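Local coordinates for chemotaxis protein CheX (Vibrio vulnificus, PDB 6VPW) that probably acts in chemotaxis signalling as a CheX-type phosphatase that dephosphorylates the response regulator CheY, at residues 34-40 with 135-139. Residues are numbered along the deposited sequence.
Sequences IKKDEIA and SIIIM
Residues 135-139 run in extended conformation into strand 137-142. Ile34 ends edge strand 28-34; residues 35-40 then leave the ladder in a loop that curls back over Ile138. Ser135 comes first; Ser135 OG lies 3.5 Å from Ile34 CG1. At Ile136 the carbonyl points across the gap. Ile136 O accepts a hydrogen bond from Lys35 N at 2.9 Å, with an N-H...O angle of 164°. Ile34 CA adds a CH...O contact to the same Ile136 O at 3.6 Å. Ile137 faces Ile34 in an antiparallel non-hydrogen-bonded pair, CA to CA 4.7 Å. The two side chains diverge from CA, but Ile137, m at both chi1 and chi2, brings CD1 to 4.1 Å from Ile34 CG1. This is the end of an antiparallel strand pair at the edge of the CheX sheet; the ladder continues through backbone hydrogen bonding of Ile138 with Arg33. Ile138 (chi1 t, chi2 t) points at the loop. Ile138 CG2 meets Lys35 CB at 3.9 Å and Glu38 OE2 at 3.6 Å, while Ile138 CD1 packs on Ala40 CB at 3.9 Å. Lys35, all t, extends past it to a salt bridge with Glu151. Glu38 OE1 is salt-bridged to Arg33. Met139 turns to the other face, against Val8 and Leu12 of helix 8-23.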
# COMPACT_ATOMS: atom_id res chain seq x y z
N ILE A 34 8.80 2.81 18.10
CA ILE A 34 8.92 3.75 16.95
C ILE A 34 9.93 3.11 16.00
O ILE A 34 11.03 2.76 16.47
CB ILE A 34 9.35 5.16 17.39
CG1 ILE A 34 8.30 5.80 18.31
CG2 ILE A 34 9.63 6.03 16.17
CD1 ILE A 34 8.71 7.14 18.88
N LYS A 35 9.52 2.91 14.75
CA LYS A 35 10.44 2.31 13.76
C LYS A 35 11.58 3.30 13.54
O LYS A 35 11.32 4.52 13.58
CB LYS A 35 9.70 1.98 12.46
CG LYS A 35 10.54 1.30 11.39
CD LYS A 35 9.71 0.89 10.20
CE LYS A 35 10.50 0.27 9.06
NZ LYS A 35 9.61 -0.15 7.96
N LYS A 36 12.80 2.78 13.40
CA LYS A 36 13.96 3.66 13.15
C LYS A 36 14.63 3.16 11.87
O LYS A 36 13.96 3.23 10.81
CB LYS A 36 14.87 3.69 14.38
CG LYS A 36 14.20 4.22 15.64
CD LYS A 36 15.14 4.37 16.82
CE LYS A 36 14.42 4.63 18.12
NZ LYS A 36 13.57 3.48 18.51
N ASP A 37 15.86 2.66 11.97
CA ASP A 37 16.65 2.15 10.81
C ASP A 37 16.54 0.62 10.77
O ASP A 37 17.19 0.01 9.91
CB ASP A 37 18.12 2.56 10.95
CG ASP A 37 18.31 3.98 11.46
OD1 ASP A 37 17.31 4.71 11.56
OD2 ASP A 37 19.47 4.32 11.80
N GLU A 38 15.72 0.04 11.65
CA GLU A 38 15.61 -1.44 11.79
C GLU A 38 15.13 -2.11 10.50
O GLU A 38 14.34 -1.51 9.74
CB GLU A 38 14.68 -1.79 12.96
CG GLU A 38 13.40 -0.98 12.99
CD GLU A 38 12.45 -1.42 14.09
OE1 GLU A 38 12.09 -2.61 14.10
OE2 GLU A 38 12.12 -0.59 14.96
N ILE A 39 15.61 -3.34 10.30
CA ILE A 39 15.23 -4.16 9.11
C ILE A 39 13.81 -4.68 9.34
O ILE A 39 13.55 -5.23 10.43
CB ILE A 39 16.23 -5.31 8.89
CG1 ILE A 39 17.67 -4.81 8.82
CG2 ILE A 39 15.84 -6.12 7.65
CD1 ILE A 39 18.71 -5.91 8.76
N ALA A 40 12.93 -4.48 8.36
CA ALA A 40 11.52 -4.95 8.43
C ALA A 40 11.14 -5.55 7.07
O ALA A 40 10.60 -4.81 6.22
CB ALA A 40 10.62 -3.81 8.83
N SER A 135 4.10 9.65 13.91
CA SER A 135 5.14 8.66 14.28
C SER A 135 4.81 7.31 13.61
O SER A 135 3.62 6.91 13.65
CB SER A 135 5.23 8.55 15.79
OG SER A 135 6.25 7.64 16.18
N ILE A 136 5.81 6.68 12.98
CA ILE A 136 5.58 5.33 12.39
C ILE A 136 5.83 4.30 13.49
O ILE A 136 6.99 4.19 13.95
CB ILE A 136 6.47 5.06 11.16
CG1 ILE A 136 6.27 6.13 10.08
CG2 ILE A 136 6.21 3.65 10.64
CD1 ILE A 136 7.29 6.09 8.98
N ILE A 137 4.79 3.57 13.87
CA ILE A 137 4.88 2.52 14.93
C ILE A 137 4.98 1.16 14.25
O ILE A 137 4.18 0.90 13.31
CB ILE A 137 3.65 2.58 15.86
CG1 ILE A 137 3.44 3.98 16.46
CG2 ILE A 137 3.76 1.51 16.94
CD1 ILE A 137 4.56 4.45 17.35
N ILE A 138 5.95 0.34 14.66
CA ILE A 138 6.08 -1.04 14.13
C ILE A 138 5.73 -1.98 15.29
O ILE A 138 6.19 -1.72 16.40
CB ILE A 138 7.47 -1.34 13.53
CG1 ILE A 138 7.53 -2.76 12.95
CG2 ILE A 138 8.58 -1.11 14.55
CD1 ILE A 138 8.77 -3.05 12.14
N MET A 139 4.89 -2.98 15.03
CA MET A 139 4.48 -3.96 16.05
C MET A 139 4.93 -5.33 15.55
O MET A 139 4.27 -5.90 14.68
CB MET A 139 2.96 -3.92 16.25
CG MET A 139 2.38 -2.50 16.27
SD MET A 139 0.57 -2.44 16.35
CE MET A 139 0.29 -0.77 15.75